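Local coordinates for ESX-1 secretion system protein EccA1 (Mycobacterium tuberculosis, PDB 4F3V), which probably hydrolyses ATP to power export of virulence factors through the ESX-1 type VII secretion system, and is present here as its N-terminal tetratricopeptide-repeat domain, at residues V154-Q157 / V158-A161; A217-Q221 / G222-A226. All blocks are in the same frame, centred on the assembly; numbering follows the deposited sequence.

Contact 1 (V154-Q157 / V158-A161)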
loop_
_atom_site.group_PDB
_atom_site.type_symbol
_atom_site.label_atom_id
_atom_site.label_comp_id
_atom_site.label_asym_id
_atom_site.label_seq_id
_atom_site.Cartn_x
_atom_site.Cartn_y
_atom_site.Cartn_z
ATOM N N VAL A 154 -10.371 8.570 -6.053
ATOM C CA VAL A 154 -9.399 7.665 -6.643
ATOM C C VAL A 154 -9.194 8.018 -8.112
ATOM O O VAL A 154 -8.075 8.249 -8.547
ATOM C CB VAL A 154 -9.813 6.184 -6.503
ATOM C CG1 VAL A 154 -8.943 5.303 -7.407
ATOM C CG2 VAL A 154 -9.715 5.735 -5.035
ATOM N N ILE A 155 -10.279 8.100 -8.861
ATOM C CA ILE A 155 -10.193 8.397 -10.289
ATOM C C ILE A 155 -9.493 9.756 -10.522
ATOM O O ILE A 155 -8.594 9.858 -11.352
ATOM C CB ILE A 155 -11.576 8.336 -10.964
ATOM C CG1 ILE A 155 -12.071 6.868 -10.982
ATOM C CG2 ILE A 155 -11.537 8.987 -12.356
ATOM C CD1 ILE A 155 -13.516 6.655 -11.384
ATOM N N ASP A 156 -9.857 10.777 -9.750
ATOM C CA ASP A 156 -9.162 12.065 -9.859
ATOM C C ASP A 156 -7.633 11.942 -9.742
ATOM O O ASP A 156 -6.895 12.627 -10.461
ATOM C CB ASP A 156 -9.629 13.068 -8.780
ATOM C CG ASP A 156 -10.489 14.162 -9.344
ATOM O OD1 ASP A 156 -11.508 13.847 -10.015
ATOM O OD2 ASP A 156 -10.143 15.342 -9.105
ATOM N N GLN A 157 -7.174 11.113 -8.808
ATOM C CA GLN A 157 -5.735 10.909 -8.607
ATOM C C GLN A 157 -5.018 10.121 -9.715
ATOM O O GLN A 157 -3.858 10.378 -10.011
ATOM C CB GLN A 157 -5.496 10.212 -7.268
ATOM C CG GLN A 157 -5.863 11.080 -6.079
ATOM C CD GLN A 157 -4.986 12.335 -6.000
ATOM O OE1 GLN A 157 -3.801 12.261 -6.222
ATOM N NE2 GLN A 157 -5.564 13.462 -5.675
ATOM N N VAL A 158 -5.700 9.170 -10.335
ATOM C CA VAL A 158 -5.021 8.264 -11.268
ATOM C C VAL A 158 -5.353 8.519 -12.732
ATOM O O VAL A 158 -4.736 7.903 -13.612
ATOM C CB VAL A 158 -5.324 6.793 -10.950
ATOM C CG1 VAL A 158 -4.859 6.452 -9.537
ATOM C CG2 VAL A 158 -6.809 6.471 -11.162
ATOM N N LYS A 159 -6.283 9.439 -13.005
ATOM C CA LYS A 159 -6.758 9.647 -14.380
ATOM C C LYS A 159 -5.646 10.118 -15.306
ATOM O O LYS A 159 -5.725 9.920 -16.505
ATOM C CB LYS A 159 -7.944 10.609 -14.439
ATOM C CG LYS A 159 -7.675 12.027 -13.926
ATOM C CD LYS A 159 -8.943 12.895 -14.018
ATOM C CE LYS A 159 -8.805 14.241 -13.298
ATOM N NZ LYS A 159 -10.127 14.951 -13.316
ATOM N N SER A 160 -4.621 10.736 -14.729
ATOM C CA SER A 160 -3.429 11.212 -15.432
ATOM C C SER A 160 -2.306 10.177 -15.623
ATOM O O SER A 160 -1.202 10.548 -16.030
ATOM C CB SER A 160 -2.807 12.344 -14.579
ATOM O OG SER A 160 -2.419 11.848 -13.286
ATOM N N ALA A 161 -2.548 8.913 -15.289
ATOM C CA ALA A 161 -1.469 7.939 -15.150
ATOM C C ALA A 161 -0.774 7.617 -16.476
ATOM O O ALA A 161 0.354 7.141 -16.483
ATOM C CB ALA A 161 -1.994 6.672 -14.497
HETATM O O HOH W 1 -4.804 13.321 -11.932
#
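The Asp156 carboxylate takes the Lys159 ammonium over one face and not in its plane. Lys159 NZ stands above the group, 3.7 Å from Asp156 OD1, so this is a long salt bridge, better read as loose electrostatic attraction at the surface. The two side chains run alongside each other in the same direction. Lys159 gets there with CG tucked between its backbone N and carbonyl carbon (chi1 61°) and the rest of the chain extended, which lays its methylenes across the carbonyl oxygens of Ile155 and Asp156; Lys159 CB comes to 3.2 Å from Ile155 O.

Underneath, the helix is ending. Val158 N sends its bond to Val154 O at 3.1 Å, with a weak second branch to Ile155 O. That second oxygen is shared, since Lys159 N also reaches it weakly. Beyond this point a type I turn from Val158 to Ala161 takes over, closed by Ala161 N to Val158 O at 2.9 Å. One water bridges the exit: it donates to Asp156 O at 2.6 Å and meets Ser160 OG at 3.1 Å, joining the last helical turn to the chain leaving it.

The opposite character is found at Val158, whose side chain is buried. Val158 CG2 rests 3.4 Å from Val154 O and only brushes the Val154 methyl CG1. This is a helix C-terminal turn with a polar outer side and an apolar inner one, in a domain built from packed helices. Val154 and Val158 pack on Tyr145 and Ala142 of helix 134-147, while Ile155 and Val158 both touch His177 of helix 167-183, so the end of helix 151-158 is held between its neighbours before and after it in the chain.

Contact 2 (A217-Q221 / G222-A226)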
loop_
_atom_site.group_PDB
_atom_site.type_symbol
_atom_site.label_atom_id
_atom_site.label_comp_id
_atom_site.label_asym_id
_atom_site.label_seq_id
_atom_site.Cartn_x
_atom_site.Cartn_y
_atom_site.Cartn_z
ATOM N N ALA A 217 -17.788 -7.528 -12.153
ATOM C CA ALA A 217 -18.370 -6.780 -13.269
ATOM C C ALA A 217 -19.161 -7.696 -14.209
ATOM O O ALA A 217 -20.267 -7.341 -14.647
ATOM C CB ALA A 217 -17.320 -6.025 -14.051
ATOM N N ARG A 218 -18.581 -8.850 -14.552
ATOM C CA ARG A 218 -19.264 -9.778 -15.445
ATOM C C ARG A 218 -20.556 -10.282 -14.852
ATOM O O ARG A 218 -21.588 -10.367 -15.544
ATOM C CB ARG A 218 -18.375 -10.969 -15.793
ATOM C CG ARG A 218 -17.153 -10.594 -16.595
ATOM C CD ARG A 218 -17.514 -10.219 -18.009
ATOM N NE ARG A 218 -16.314 -9.782 -18.691
ATOM C CZ ARG A 218 -16.282 -9.171 -19.870
ATOM N NH1 ARG A 218 -17.392 -8.887 -20.529
ATOM N NH2 ARG A 218 -15.110 -8.843 -20.386
ATOM N N ARG A 219 -20.511 -10.652 -13.581
ATOM C CA ARG A 219 -21.708 -11.172 -12.919
ATOM C C ARG A 219 -22.828 -10.116 -12.905
ATOM O O ARG A 219 -23.967 -10.422 -13.210
ATOM C CB ARG A 219 -21.398 -11.616 -11.498
ATOM C CG ARG A 219 -22.639 -12.045 -10.723
ATOM C CD ARG A 219 -22.262 -12.771 -9.453
ATOM N NE ARG A 219 -21.909 -14.158 -9.710
ATOM C CZ ARG A 219 -21.346 -14.957 -8.813
ATOM N NH1 ARG A 219 -21.043 -14.509 -7.595
ATOM N NH2 ARG A 219 -21.089 -16.216 -9.126
ATOM N N SER A 220 -22.497 -8.866 -12.570
ATOM C CA SER A 220 -23.528 -7.817 -12.510
ATOM C C SER A 220 -24.106 -7.491 -13.889
ATOM O O SER A 220 -25.253 -7.109 -14.000
ATOM C CB SER A 220 -22.989 -6.556 -11.854
ATOM O OG SER A 220 -22.710 -6.818 -10.475
ATOM N N GLN A 221 -23.326 -7.673 -14.945
ATOM C CA GLN A 221 -23.872 -7.565 -16.305
ATOM C C GLN A 221 -24.711 -8.765 -16.739
ATOM O O GLN A 221 -25.341 -8.725 -17.792
ATOM C CB GLN A 221 -22.745 -7.399 -17.307
ATOM C CG GLN A 221 -22.017 -6.096 -17.189
ATOM C CD GLN A 221 -20.783 -6.096 -18.058
ATOM O OE1 GLN A 221 -20.061 -7.103 -18.154
ATOM N NE2 GLN A 221 -20.541 -4.979 -18.705
ATOM N N GLY A 222 -24.679 -9.845 -15.966
ATOM C CA GLY A 222 -25.454 -11.039 -16.283
ATOM C C GLY A 222 -24.637 -12.143 -16.928
ATOM O O GLY A 222 -25.169 -13.220 -17.200
ATOM N N ASN A 223 -23.365 -11.883 -17.212
ATOM C CA ASN A 223 -22.512 -12.847 -17.917
ATOM C C ASN A 223 -21.936 -13.823 -16.900
ATOM O O ASN A 223 -20.758 -13.740 -16.529
ATOM C CB ASN A 223 -21.401 -12.109 -18.682
ATOM C CG ASN A 223 -20.578 -13.027 -19.597
ATOM O OD1 ASN A 223 -20.659 -14.265 -19.527
ATOM N ND2 ASN A 223 -19.765 -12.410 -20.453
ATOM N N GLU A 224 -22.779 -14.740 -16.435
ATOM C CA GLU A 224 -22.427 -15.602 -15.307
ATOM C C GLU A 224 -21.301 -16.580 -15.643
ATOM O O GLU A 224 -20.490 -16.893 -14.782
ATOM C CB GLU A 224 -23.658 -16.330 -14.763
ATOM C CG GLU A 224 -23.450 -17.176 -13.506
ATOM C CD GLU A 224 -22.883 -16.410 -12.318
ATOM O OE1 GLU A 224 -22.866 -15.158 -12.312
ATOM O OE2 GLU A 224 -22.413 -17.062 -11.369
ATOM N N SER A 225 -21.228 -17.038 -16.883
ATOM C CA SER A 225 -20.221 -18.040 -17.240
ATOM C C SER A 225 -18.832 -17.382 -17.271
ATOM O O SER A 225 -17.853 -17.997 -16.862
ATOM C CB SER A 225 -20.567 -18.729 -18.565
ATOM O OG SER A 225 -20.546 -17.782 -19.615
ATOM N N ALA A 226 -18.754 -16.118 -17.686
ATOM C CA ALA A 226 -17.500 -15.370 -17.578
ATOM C C ALA A 226 -17.110 -15.189 -16.107
ATOM O O ALA A 226 -15.961 -15.398 -15.737
ATOM C CB ALA A 226 -17.592 -14.021 -18.280
HETATM O O HOH W 2 -24.774 -13.221 -13.275
#
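Arg219 and Glu224 clasp each other across a Schellman motif, the tight turn that ends helix 207-221 and leads through an N-cap into helix 224-237. The firm side is this salt bridge. Arg219 NE reaches Glu224 OE1 at 2.9 Å and Arg219 NH2 reaches Glu224 OE2 at 2.7 Å, each on a syn lone pair, with the guanidinium and carboxylate planes only 17° apart. A bend at chi3 of Arg219 (-80°) swings its head alongside Glu224, and carbonyls of Ala246 and Tyr252 take further N-H groups, so the buried guanidinium is well fixed in rotation. A water donates to both Arg219 O and Glu224 OE1, linking backbone to bridge.

Gly222, at positive phi, sends its N-H back to Arg219 O, and Asn223 N goes to Arg218 O, both at 2.9 Å.

The other flank is looser and partly exposed. Arg218 lies beside Asn223, end-group planes 75° apart, the side chains no closer than 4.0 Å (Arg218 CD to Asn223 ND2); Arg218 CB also lies against Asn223 O, and CG and CD brush the Ala226 methyl. Asn223 still caps the new helix: Ala226 N donates to Asn223 OD1 at 3.2 Å, coming from above the amide carbonyl plane.

In the fold
Coming from the N terminus, the chain meets contact 1 first, at the end of helix 151-158, where the 154-157 turn runs into 158-161 and the path then goes on to helix 167-183. Next come helices 187-198 and 207-221 before contact 2, where 217-221 passes straight into 222-226 and helix 224-237. Each is local and closes no long loop; the two follow in series, neither nested nor crossing. The centres of contact 1 and contact 2 lie about 26 Å apart and their nearest atoms about 14 Å. Contact 1 finishes helix 151-158 where it packs between helices 134-147 and 167-183, whereas contact 2 is the surface turn between helices 207-221 and 224-237, farther from the chain's centre.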